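PDB 1JGS: multiple antibiotic resistance protein MarR from Escherichia coli, which represses transcription of the marRAB operon, which is involved in activating antibiotic resistance and oxidative stress genes, by binding DNA at the marO operator/promoter site. Local coordinates for residues L22-L27 and V109-L113; D31-Q36 and C74-V78; A47-P51 and V90-L94. All coordinates share one frame; numbering follows the deposited sequence.

The contacts follow the length of a MarR-type winged-helix chain. The first segments come in the order 22-27, 31-36 and 47-51, the second in the order 74-78, 90-94 and 109-113, so interaction 1 encloses the other two while the segments of interactions 2 and 3 interleave. Interactions 1 and 2, centres about 16 Å apart, touch where Leu-27 meets Ala-34. Interactions 2 and 3, about 15 Å apart, meet through Val-78 against Val-92 and Leu-94. Interactions 1 and 3 lie about 26 Å apart, centre to centre. Interaction 3 ties the loop between helices 34-46 and 51-58 to the wing sheet, and interaction 1 joins helices flanking that lobe. Salicylate sites adjoin interactions 2 and 3.

Interaction 1: residues L22-L27 and V109-L113; sequences LLNEYL and VGQDL
Tyr-26, Val-109 and Leu-113 bury the most surface where helix 8-27 crosses helix 96-118. The short axes of 22-27 and 109-113 come within 10.2 Å at an angle of 127°, and the CA atoms are nearest at Tyr-26 with Val-109 and at Leu-22 with Leu-113. The tyrosine ring lies lengthwise along the second helix. With CG anti to its own carbonyl carbon (chi1 -58°), it reaches past Asp-112, whose CB sits over one face, 3.6 Å from the centroid of the Tyr-26 ring and 16° off the normal: a CH-pi contact. The carboxylate of Asp-112 stands almost perpendicular to that ring. Leu-113 approaches the ring's edge, its CD2 lying 3.5 Å from Tyr-26 CE1, and the same methyl also meets Leu-22 CB at 3.5 Å, wedged between two residues one helical turn apart. Val-109 splits its branches: CG1 lies at the edge of the Tyr-26 ring and presses on Leu-23 CD1 at 3.3 Å, tighter than usual van der Waals contact, while CG2 reaches Leu-27 CD2 at 3.5 Å. Leu-23, Leu-27 and Leu-113 are buried, and Leu-23 and Leu-27 also pack on Lys-38 and Phe-37 of helix 34-46. Helix 8-27 thus packs across the long helix 96-118, consistent with the MarR-family helical scaffold that joins the DNA-binding lobe to the dimerisation helices.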
ATOM      1  N   LEU A  22      -6.122  -3.205 -10.405  1.00 41.40           N
ATOM      2  CA  LEU A  22      -7.255  -2.771 -11.200  1.00 41.40           C
ATOM      3  C   LEU A  22      -7.126  -1.271 -11.442  1.00 41.40           C
ATOM      4  O   LEU A  22      -7.382  -0.783 -12.543  1.00 41.40           O
ATOM      5  CB  LEU A  22      -8.568  -3.085 -10.472  1.00 54.85           C
ATOM      6  CG  LEU A  22      -8.807  -4.575 -10.207  1.00 54.85           C
ATOM      7  CD1 LEU A  22     -10.183  -4.790  -9.600  1.00 54.85           C
ATOM      8  CD2 LEU A  22      -8.697  -5.340 -11.509  1.00 54.85           C
ATOM      9  N   LEU A  23      -6.721  -0.554 -10.402  1.00 46.97           N
ATOM     10  CA  LEU A  23      -6.541   0.888 -10.468  1.00 46.97           C
ATOM     11  C   LEU A  23      -5.569   1.223 -11.605  1.00 46.97           C
ATOM     12  O   LEU A  23      -5.905   1.998 -12.504  1.00 46.97           O
ATOM     13  CB  LEU A  23      -5.995   1.392  -9.135  1.00 54.42           C
ATOM     14  CG  LEU A  23      -5.787   2.896  -8.998  1.00 54.42           C
ATOM     15  CD1 LEU A  23      -7.101   3.615  -9.256  1.00 54.42           C
ATOM     16  CD2 LEU A  23      -5.256   3.209  -7.614  1.00 54.42           C
ATOM     17  N   ASN A  24      -4.367   0.641 -11.570  1.00 36.87           N
ATOM     18  CA  ASN A  24      -3.397   0.879 -12.632  1.00 36.87           C
ATOM     19  C   ASN A  24      -4.038   0.591 -13.995  1.00 36.87           C
ATOM     20  O   ASN A  24      -3.858   1.357 -14.947  1.00 36.87           O
ATOM     21  CB  ASN A  24      -2.151  -0.010 -12.476  1.00 52.27           C
ATOM     22  CG  ASN A  24      -1.209   0.476 -11.383  1.00 52.27           C
ATOM     23  OD1 ASN A  24      -1.310   0.059 -10.227  1.00 52.27           O
ATOM     24  ND2 ASN A  24      -0.290   1.372 -11.746  1.00 52.27           N
ATOM     25  N   GLU A  25      -4.784  -0.511 -14.082  1.00 57.43           N
ATOM     26  CA  GLU A  25      -5.439  -0.896 -15.336  1.00 57.43           C
ATOM     27  C   GLU A  25      -6.464   0.124 -15.826  1.00 57.43           C
ATOM     28  O   GLU A  25      -6.614   0.327 -17.028  1.00 57.43           O
ATOM     29  CB  GLU A  25      -6.104  -2.272 -15.204  1.00 80.57           C
ATOM     30  CG  GLU A  25      -5.135  -3.439 -15.371  1.00 80.57           C
ATOM     31  CD  GLU A  25      -5.817  -4.803 -15.306  1.00 80.57           C
ATOM     32  OE1 GLU A  25      -6.810  -5.010 -16.040  1.00 80.57           O
ATOM     33  OE2 GLU A  25      -5.353  -5.669 -14.528  1.00 80.57           O
ATOM     34  N   TYR A  26      -7.159   0.770 -14.898  1.00 46.41           N
ATOM     35  CA  TYR A  26      -8.163   1.769 -15.257  1.00 46.41           C
ATOM     36  C   TYR A  26      -7.544   3.099 -15.675  1.00 46.41           C
ATOM     37  O   TYR A  26      -8.142   3.840 -16.453  1.00 46.41           O
ATOM     38  CB  TYR A  26      -9.100   2.032 -14.082  1.00 77.48           C
ATOM     39  CG  TYR A  26      -9.825   0.817 -13.569  1.00 77.48           C
ATOM     40  CD1 TYR A  26     -10.075   0.670 -12.205  1.00 77.48           C
ATOM     41  CD2 TYR A  26     -10.283  -0.171 -14.439  1.00 77.48           C
ATOM     42  CE1 TYR A  26     -10.763  -0.429 -11.713  1.00 77.48           C
ATOM     43  CE2 TYR A  26     -10.977  -1.278 -13.962  1.00 77.48           C
ATOM     44  CZ  TYR A  26     -11.213  -1.399 -12.595  1.00 77.48           C
ATOM     45  OH  TYR A  26     -11.903  -2.482 -12.101  1.00 77.48           O
ATOM     46  N   LEU A  27      -6.359   3.408 -15.148  1.00 41.53           N
ATOM     47  CA  LEU A  27      -5.683   4.672 -15.468  1.00 41.53           C
ATOM     48  C   LEU A  27      -4.678   4.545 -16.615  1.00 41.53           C
ATOM     49  O   LEU A  27      -4.121   5.543 -17.078  1.00 41.53           O
ATOM     50  CB  LEU A  27      -4.958   5.215 -14.231  1.00 35.85           C
ATOM     51  CG  LEU A  27      -5.799   5.400 -12.969  1.00 35.85           C
ATOM     52  CD1 LEU A  27      -4.970   6.115 -11.919  1.00 35.85           C
ATOM     53  CD2 LEU A  27      -7.042   6.204 -13.289  1.00 35.85           C
ATOM     54  N   VAL A 109     -12.779   5.498 -11.704  1.00115.02           N
ATOM     55  CA  VAL A 109     -12.198   4.339 -11.046  1.00115.02           C
ATOM     56  C   VAL A 109     -13.140   3.801  -9.974  1.00115.02           C
ATOM     57  O   VAL A 109     -13.297   2.588  -9.824  1.00115.02           O
ATOM     58  CB  VAL A 109     -10.835   4.687 -10.417  1.00 64.88           C
ATOM     59  CG1 VAL A 109     -10.357   3.545  -9.527  1.00 64.88           C
ATOM     60  CG2 VAL A 109      -9.822   4.966 -11.523  1.00 64.88           C
ATOM     61  N   GLY A 110     -13.771   4.707  -9.234  1.00119.74           N
ATOM     62  CA  GLY A 110     -14.692   4.293  -8.193  1.00119.74           C
ATOM     63  C   GLY A 110     -15.880   3.534  -8.755  1.00119.74           C
ATOM     64  O   GLY A 110     -16.497   2.736  -8.054  1.00119.74           O
ATOM     65  N   GLN A 111     -16.196   3.780 -10.024  1.00 73.12           N
ATOM     66  CA  GLN A 111     -17.321   3.122 -10.690  1.00 73.12           C
ATOM     67  C   GLN A 111     -16.946   1.784 -11.329  1.00 73.12           C
ATOM     68  O   GLN A 111     -17.816   0.950 -11.571  1.00 73.12           O
ATOM     69  CB  GLN A 111     -17.911   4.044 -11.759  1.00 96.60           C
ATOM     70  CG  GLN A 111     -18.580   5.290 -11.205  1.00 96.60           C
ATOM     71  CD  GLN A 111     -18.926   6.306 -12.282  1.00 96.60           C
ATOM     72  OE1 GLN A 111     -19.492   7.363 -11.996  1.00 96.60           O
ATOM     73  NE2 GLN A 111     -18.581   5.993 -13.528  1.00 96.60           N
ATOM     74  N   ASP A 112     -15.659   1.589 -11.608  1.00 69.89           N
ATOM     75  CA  ASP A 112     -15.188   0.345 -12.215  1.00 69.89           C
ATOM     76  C   ASP A 112     -14.762  -0.665 -11.162  1.00 69.89           C
ATOM     77  O   ASP A 112     -14.946  -1.869 -11.337  1.00 69.89           O
ATOM     78  CB  ASP A 112     -14.006   0.608 -13.150  1.00 86.01           C
ATOM     79  CG  ASP A 112     -14.401   1.366 -14.396  1.00 86.01           C
ATOM     80  OD1 ASP A 112     -13.525   1.558 -15.265  1.00 86.01           O
ATOM     81  OD2 ASP A 112     -15.578   1.770 -14.512  1.00 86.01           O
ATOM     82  N   LEU A 113     -14.175  -0.169 -10.077  1.00 80.62           N
ATOM     83  CA  LEU A 113     -13.726  -1.035  -8.997  1.00 80.62           C
ATOM     84  C   LEU A 113     -14.918  -1.688  -8.326  1.00 80.62           C
ATOM     85  O   LEU A 113     -14.990  -2.909  -8.215  1.00 80.62           O
ATOM     86  CB  LEU A 113     -12.937  -0.236  -7.957  1.00 80.69           C
ATOM     87  CG  LEU A 113     -11.473   0.078  -8.259  1.00 80.69           C
ATOM     88  CD1 LEU A 113     -10.910   0.995  -7.175  1.00 80.69           C
ATOM     89  CD2 LEU A 113     -10.680  -1.219  -8.321  1.00 80.69           C
TER

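Interaction 2: residues D31-Q36 and C74-V78; sequences DITAAQ and CKGWV. With SAL (2-hydroxybenzoic acid), chain C.
Lys-75, just past the end of helix 62-74, reaches Gln-36 and Asp-31 at the N-terminal end of helix 34-46, within the winged helix-turn-helix domain of MarR. A Schellman motif at Gly-76, with positive phi, ends helix 62-74, and Thr-33 N-caps helix 34-46 by accepting from Gln-36 N. The lysine chain is extended beyond CG and meets the Gln-36 side chain at about a right angle. Its NZ donates to Gln-36 OE1 at 2.7 Å, in the carbonyl plane and on a lone pair, and to Asp-31 O at 3.0 Å, where it stands well above the carbonyl plane. The ammonium thus ties a side-chain amide to a loop carbonyl; the Asp-31 carboxylate is near but beyond a salt bridge. Trp-77 lies alongside, with Lys-75 CB over the centre of one face of its indole. The far end of that ring meets Ile-32, whose CG1 is anti to its backbone N (chi1 -175°), sending CD1 to 3.4 Å from Trp-77 CZ3. The Gln-36 amide is turned 66° from the indole plane. With OE1 on the lysine and NE2 on the salicylate, beside which Thr-33 and Ala-35 also lie, the amide is gripped at both ends, which would limit its rotation: Gln-36 NE2 donates to O1' of the ligand at 2.6 Å, with an N-H...O angle of 169°.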
ATOM      1  N   ASP A  31      -3.529  10.011 -19.178  1.00 31.59           N
ATOM      2  CA  ASP A  31      -2.212  10.620 -19.016  1.00 31.59           C
ATOM      3  C   ASP A  31      -1.949  10.942 -17.535  1.00 31.59           C
ATOM      4  O   ASP A  31      -1.772  12.097 -17.138  1.00 31.59           O
ATOM      5  CB  ASP A  31      -2.155  11.883 -19.879  1.00 32.69           C
ATOM      6  CG  ASP A  31      -0.745  12.413 -20.065  1.00 32.69           C
ATOM      7  OD1 ASP A  31      -0.611  13.564 -20.524  1.00 32.69           O
ATOM      8  OD2 ASP A  31       0.225  11.701 -19.767  1.00 32.69           O
ATOM      9  N   ILE A  32      -1.938   9.902 -16.716  1.00 37.25           N
ATOM     10  CA  ILE A  32      -1.693  10.065 -15.294  1.00 37.25           C
ATOM     11  C   ILE A  32      -1.376   8.715 -14.696  1.00 37.25           C
ATOM     12  O   ILE A  32      -1.906   7.698 -15.151  1.00 37.25           O
ATOM     13  CB  ILE A  32      -2.927  10.615 -14.573  1.00 29.59           C
ATOM     14  CG1 ILE A  32      -2.576  10.893 -13.107  1.00 29.59           C
ATOM     15  CG2 ILE A  32      -4.093   9.606 -14.702  1.00 29.59           C
ATOM     16  CD1 ILE A  32      -3.653  11.600 -12.339  1.00 29.59           C
ATOM     17  N   THR A  33      -0.534   8.703 -13.664  1.00 37.34           N
ATOM     18  CA  THR A  33      -0.170   7.456 -13.007  1.00 37.34           C
ATOM     19  C   THR A  33      -0.909   7.255 -11.670  1.00 37.34           C
ATOM     20  O   THR A  33      -1.348   8.212 -11.030  1.00 37.34           O
ATOM     21  CB  THR A  33       1.334   7.398 -12.749  1.00 28.45           C
ATOM     22  OG1 THR A  33       1.672   8.351 -11.736  1.00 28.45           O
ATOM     23  CG2 THR A  33       2.115   7.736 -14.038  1.00 28.45           C
ATOM     24  N   ALA A  34      -1.037   5.994 -11.260  1.00 40.45           N
ATOM     25  CA  ALA A  34      -1.701   5.635 -10.013  1.00 40.45           C
ATOM     26  C   ALA A  34      -1.119   6.452  -8.870  1.00 40.45           C
ATOM     27  O   ALA A  34      -1.855   7.014  -8.060  1.00 40.45           O
ATOM     28  CB  ALA A  34      -1.515   4.137  -9.737  1.00 37.38           C
ATOM     29  N   ALA A  35       0.208   6.526  -8.811  1.00 36.96           N
ATOM     30  CA  ALA A  35       0.866   7.289  -7.760  1.00 36.96           C
ATOM     31  C   ALA A  35       0.471   8.764  -7.801  1.00 36.96           C
ATOM     32  O   ALA A  35       0.220   9.360  -6.752  1.00 36.96           O
ATOM     33  CB  ALA A  35       2.383   7.137  -7.857  1.00 24.45           C
ATOM     34  N   GLN A  36       0.423   9.354  -9.000  1.00 35.44           N
ATOM     35  CA  GLN A  36       0.022  10.763  -9.128  1.00 35.44           C
ATOM     36  C   GLN A  36      -1.410  10.916  -8.624  1.00 35.44           C
ATOM     37  O   GLN A  36      -1.730  11.876  -7.917  1.00 35.44           O
ATOM     38  CB  GLN A  36       0.104  11.235 -10.589  1.00 33.78           C
ATOM     39  CG  GLN A  36       1.520  11.481 -11.117  1.00 33.78           C
ATOM     40  CD  GLN A  36       1.562  11.737 -12.624  1.00 33.78           C
ATOM     41  OE1 GLN A  36       0.552  12.062 -13.248  1.00 33.78           O
ATOM     42  NE2 GLN A  36       2.737  11.602 -13.206  1.00 33.78           N
ATOM     43  N   CYS A  74       4.047  20.908 -13.011  1.00 35.75           N
ATOM     44  CA  CYS A  74       4.225  21.021 -14.467  1.00 35.75           C
ATOM     45  C   CYS A  74       2.932  20.672 -15.195  1.00 35.75           C
ATOM     46  O   CYS A  74       2.650  21.200 -16.274  1.00 35.75           O
ATOM     47  CB  CYS A  74       5.317  20.078 -14.978  1.00 46.08           C
ATOM     48  SG  CYS A  74       6.999  20.653 -14.788  1.00 46.08           S
ATOM     49  N   LYS A  75       2.156  19.761 -14.629  1.00 40.46           N
ATOM     50  CA  LYS A  75       0.905  19.384 -15.264  1.00 40.46           C
ATOM     51  C   LYS A  75      -0.195  20.384 -14.899  1.00 40.46           C
ATOM     52  O   LYS A  75      -1.320  20.301 -15.407  1.00 40.46           O
ATOM     53  CB  LYS A  75       0.504  17.971 -14.842  1.00 28.93           C
ATOM     54  CG  LYS A  75       1.342  16.878 -15.478  1.00 28.93           C
ATOM     55  CD  LYS A  75       0.865  15.502 -15.010  1.00 28.93           C
ATOM     56  CE  LYS A  75       1.438  14.376 -15.856  1.00 28.93           C
ATOM     57  NZ  LYS A  75       0.613  13.150 -15.749  1.00 28.93           N
ATOM     58  N   GLY A  76       0.141  21.331 -14.023  1.00 34.82           N
ATOM     59  CA  GLY A  76      -0.827  22.337 -13.609  1.00 34.82           C
ATOM     60  C   GLY A  76      -1.888  21.800 -12.654  1.00 34.82           C
ATOM     61  O   GLY A  76      -2.962  22.387 -12.511  1.00 34.82           O
ATOM     62  N   TRP A  77      -1.596  20.686 -11.984  1.00 32.56           N
ATOM     63  CA  TRP A  77      -2.565  20.108 -11.072  1.00 32.56           C
ATOM     64  C   TRP A  77      -2.352  20.491  -9.620  1.00 32.56           C
ATOM     65  O   TRP A  77      -3.265  20.376  -8.812  1.00 32.56           O
ATOM     66  CB  TRP A  77      -2.558  18.583 -11.188  1.00 37.53           C
ATOM     67  CG  TRP A  77      -2.944  18.059 -12.532  1.00 37.53           C
ATOM     68  CD1 TRP A  77      -3.583  18.741 -13.523  1.00 37.53           C
ATOM     69  CD2 TRP A  77      -2.699  16.743 -13.041  1.00 37.53           C
ATOM     70  NE1 TRP A  77      -3.749  17.936 -14.625  1.00 37.53           N
ATOM     71  CE2 TRP A  77      -3.214  16.702 -14.357  1.00 37.53           C
ATOM     72  CE3 TRP A  77      -2.092  15.597 -12.516  1.00 37.53           C
ATOM     73  CZ2 TRP A  77      -3.142  15.560 -15.159  1.00 37.53           C
ATOM     74  CZ3 TRP A  77      -2.019  14.452 -13.314  1.00 37.53           C
ATOM     75  CH2 TRP A  77      -2.542  14.445 -14.624  1.00 37.53           C
ATOM     76  N   VAL A  78      -1.154  20.957  -9.286  1.00 30.33           N
ATOM     77  CA  VAL A  78      -0.832  21.318  -7.912  1.00 30.33           C
ATOM     78  C   VAL A  78      -0.102  22.652  -7.849  1.00 30.33           C
ATOM     79  O   VAL A  78       0.587  23.029  -8.795  1.00 30.33           O
ATOM     80  CB  VAL A  78       0.059  20.217  -7.275  1.00 28.67           C
ATOM     81  CG1 VAL A  78       0.602  20.670  -5.938  1.00 28.67           C
ATOM     82  CG2 VAL A  78      -0.742  18.924  -7.122  1.00 28.67           C
TER
HETATM   83  C1' SAL C 257       5.898  10.727 -11.099  1.00 42.17           C
HETATM   84  O1' SAL C 257       5.005  10.949 -12.055  1.00 42.17           O
HETATM   85  O2' SAL C 257       6.781  11.585 -10.812  1.00 42.17           O
HETATM   86  C1  SAL C 257       5.777   9.423 -10.412  1.00 42.17           C
HETATM   87  C2  SAL C 257       6.704   9.064  -9.333  1.00 42.17           C
HETATM   88  C3  SAL C 257       6.599   7.807  -8.662  1.00 42.17           C
HETATM   89  C4  SAL C 257       5.606   6.881  -9.022  1.00 42.17           C
HETATM   90  C5  SAL C 257       4.599   7.263 -10.194  1.00 42.17           C
HETATM   91  C6  SAL C 257       4.749   8.505 -10.806  1.00 42.17           C
HETATM   92  O2  SAL C 257       7.713   9.900  -8.909  1.00 42.17           O

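Interaction 3: residues A47-P51 and V90-L94; sequences ACITP and VLVKL. With SAL (2-hydroxybenzoic acid), chain B.
Ile-49 and Val-92 form the tight centre of this contact, a single antiparallel hydrogen-bonded bridge between the loop after helix 34-46 and strand 90-94. Val-92 N donates to Ile-49 O at 2.9 Å, and Ile-49 N returns a longer bond to Val-92 O at 3.3 Å, with N-H...O angles of 157° and 165°. Ile-49 O receives a further CA-H...O contact from Leu-91 CA. Ile-49, Val-92 and Pro-51 are buried. With CG1 of Val-92 anti to the carbonyl carbon (chi1 -65°), CG2 falls between backbone N and carbonyl carbon, 3.2 Å from Ile-49 O and 4.0 Å from Ile-49 CG2, while Val-92 CG1 meets Pro-51 CG at 4.0 Å. Ile-43 of helix 34-46 backs this valine. The other side is more accessible to solvent: Cys-48, Leu-91 and Lys-93 are partly exposed and Ala-47 is exposed. Leu-91 reaches across with its two branches, CD2 to Thr-50 CG2 at 3.7 Å and CD1 to Cys-48 CB at 4.0 Å, while Lys-93 CB rests near Ala-47 O before its chain bends away and NZ bonds to Leu-94 O. Thr-50 caps helix 51-58 through Glu-53 N. Two backbone bonds with apolar cover thus add the loop to the edge of the wing sheet, and Pro-51 and Val-90 offer the salicylate apolar surface, while its hydrogen bond goes to Thr-66 OG1.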
ATOM      1  N   ALA A  47      -7.091  19.459   1.992  1.00 45.66           N
ATOM      2  CA  ALA A  47      -7.269  20.839   1.523  1.00 45.66           C
ATOM      3  C   ALA A  47      -5.914  21.475   1.228  1.00 45.66           C
ATOM      4  O   ALA A  47      -5.634  21.898   0.101  1.00 45.66           O
ATOM      5  CB  ALA A  47      -7.998  21.673   2.569  1.00 34.46           C
ATOM      6  N   CYS A  48      -5.091  21.541   2.268  1.00 42.13           N
ATOM      7  CA  CYS A  48      -3.747  22.092   2.211  1.00 42.13           C
ATOM      8  C   CYS A  48      -2.876  21.228   3.121  1.00 42.13           C
ATOM      9  O   CYS A  48      -3.250  20.946   4.258  1.00 42.13           O
ATOM     10  CB  CYS A  48      -3.720  23.529   2.737  1.00 63.33           C
ATOM     11  SG  CYS A  48      -4.424  24.771   1.649  1.00 63.33           S
ATOM     12  N   ILE A  49      -1.711  20.818   2.637  1.00 45.27           N
ATOM     13  CA  ILE A  49      -0.832  19.995   3.453  1.00 45.27           C
ATOM     14  C   ILE A  49       0.624  20.249   3.114  1.00 45.27           C
ATOM     15  O   ILE A  49       0.958  20.593   1.970  1.00 45.27           O
ATOM     16  CB  ILE A  49      -1.130  18.497   3.252  1.00 41.76           C
ATOM     17  CG1 ILE A  49      -0.211  17.660   4.150  1.00 41.76           C
ATOM     18  CG2 ILE A  49      -0.952  18.129   1.780  1.00 41.76           C
ATOM     19  CD1 ILE A  49      -0.518  16.181   4.134  1.00 41.76           C
ATOM     20  N   THR A  50       1.488  20.090   4.108  1.00 37.37           N
ATOM     21  CA  THR A  50       2.918  20.293   3.898  1.00 37.37           C
ATOM     22  C   THR A  50       3.505  19.083   3.165  1.00 37.37           C
ATOM     23  O   THR A  50       2.992  17.962   3.268  1.00 37.37           O
ATOM     24  CB  THR A  50       3.657  20.477   5.231  1.00 68.07           C
ATOM     25  OG1 THR A  50       3.549  19.278   6.010  1.00 68.07           O
ATOM     26  CG2 THR A  50       3.067  21.646   6.001  1.00 68.07           C
ATOM     27  N   PRO A  51       4.576  19.292   2.396  1.00 37.02           N
ATOM     28  CA  PRO A  51       5.138  18.138   1.698  1.00 37.02           C
ATOM     29  C   PRO A  51       5.570  17.046   2.675  1.00 37.02           C
ATOM     30  O   PRO A  51       5.319  15.851   2.442  1.00 37.02           O
ATOM     31  CB  PRO A  51       6.294  18.744   0.924  1.00 39.03           C
ATOM     32  CG  PRO A  51       5.771  20.110   0.585  1.00 39.03           C
ATOM     33  CD  PRO A  51       5.165  20.548   1.898  1.00 39.03           C
ATOM     34  N   VAL A  90       6.207  25.602   3.087  1.00 40.14           N
ATOM     35  CA  VAL A  90       5.093  25.826   2.184  1.00 40.14           C
ATOM     36  C   VAL A  90       4.069  24.728   2.309  1.00 40.14           C
ATOM     37  O   VAL A  90       4.299  23.708   2.966  1.00 40.14           O
ATOM     38  CB  VAL A  90       5.541  25.869   0.703  1.00 35.66           C
ATOM     39  CG1 VAL A  90       6.514  27.001   0.497  1.00 35.66           C
ATOM     40  CG2 VAL A  90       6.153  24.540   0.292  1.00 35.66           C
ATOM     41  N   LEU A  91       2.929  24.949   1.671  1.00 30.82           N
ATOM     42  CA  LEU A  91       1.852  23.984   1.676  1.00 30.82           C
ATOM     43  C   LEU A  91       1.625  23.730   0.203  1.00 30.82           C
ATOM     44  O   LEU A  91       2.033  24.527  -0.647  1.00 30.82           O
ATOM     45  CB  LEU A  91       0.563  24.573   2.288  1.00 43.64           C
ATOM     46  CG  LEU A  91       0.476  24.976   3.773  1.00 43.64           C
ATOM     47  CD1 LEU A  91      -0.694  25.920   3.953  1.00 43.64           C
ATOM     48  CD2 LEU A  91       0.306  23.754   4.681  1.00 43.64           C
ATOM     49  N   VAL A  92       0.992  22.615  -0.105  1.00 40.02           N
ATOM     50  CA  VAL A  92       0.686  22.328  -1.482  1.00 40.02           C
ATOM     51  C   VAL A  92      -0.791  22.039  -1.483  1.00 40.02           C
ATOM     52  O   VAL A  92      -1.308  21.404  -0.560  1.00 40.02           O
ATOM     53  CB  VAL A  92       1.465  21.106  -2.020  1.00 33.09           C
ATOM     54  CG1 VAL A  92       2.984  21.411  -2.038  1.00 33.09           C
ATOM     55  CG2 VAL A  92       1.164  19.883  -1.171  1.00 33.09           C
ATOM     56  N   LYS A  93      -1.477  22.546  -2.496  1.00 35.95           N
ATOM     57  CA  LYS A  93      -2.903  22.316  -2.633  1.00 35.95           C
ATOM     58  C   LYS A  93      -3.135  22.109  -4.113  1.00 35.95           C
ATOM     59  O   LYS A  93      -2.266  22.416  -4.940  1.00 35.95           O
ATOM     60  CB  LYS A  93      -3.684  23.532  -2.138  1.00 43.93           C
ATOM     61  CG  LYS A  93      -3.553  24.763  -3.018  1.00 43.93           C
ATOM     62  CD  LYS A  93      -4.166  25.971  -2.341  1.00 43.93           C
ATOM     63  CE  LYS A  93      -5.099  26.704  -3.273  1.00 43.93           C
ATOM     64  NZ  LYS A  93      -6.231  25.834  -3.716  1.00 43.93           N
ATOM     65  N   LEU A  94      -4.304  21.593  -4.455  1.00 44.66           N
ATOM     66  CA  LEU A  94      -4.632  21.366  -5.844  1.00 44.66           C
ATOM     67  C   LEU A  94      -5.071  22.657  -6.503  1.00 44.66           C
ATOM     68  O   LEU A  94      -5.660  23.520  -5.862  1.00 44.66           O
ATOM     69  CB  LEU A  94      -5.768  20.359  -5.961  1.00 32.99           C
ATOM     70  CG  LEU A  94      -5.570  18.972  -5.335  1.00 32.99           C
ATOM     71  CD1 LEU A  94      -6.676  18.057  -5.873  1.00 32.99           C
ATOM     72  CD2 LEU A  94      -4.171  18.401  -5.690  1.00 32.99           C
TER
HETATM   73  C1' SAL B 256       8.841  20.779  -1.634  1.00 44.77           C
HETATM   74  O1' SAL B 256       8.594  22.083  -1.683  1.00 44.77           O
HETATM   75  O2' SAL B 256       8.685  20.065  -2.634  1.00 44.77           O
HETATM   76  C1  SAL B 256       9.302  20.244  -0.335  1.00 44.77           C
HETATM   77  C2  SAL B 256       9.591  18.825  -0.192  1.00 44.77           C
HETATM   78  C3  SAL B 256      10.031  18.284   1.040  1.00 44.77           C
HETATM   79  C4  SAL B 256      10.199  19.100   2.157  1.00 44.77           C
HETATM   80  C5  SAL B 256       9.894  20.644   2.030  1.00 44.77           C
HETATM   81  C6  SAL B 256       9.464  21.122   0.796  1.00 44.77           C
HETATM   82  O2  SAL B 256       9.458  17.945  -1.220  1.00 44.77           O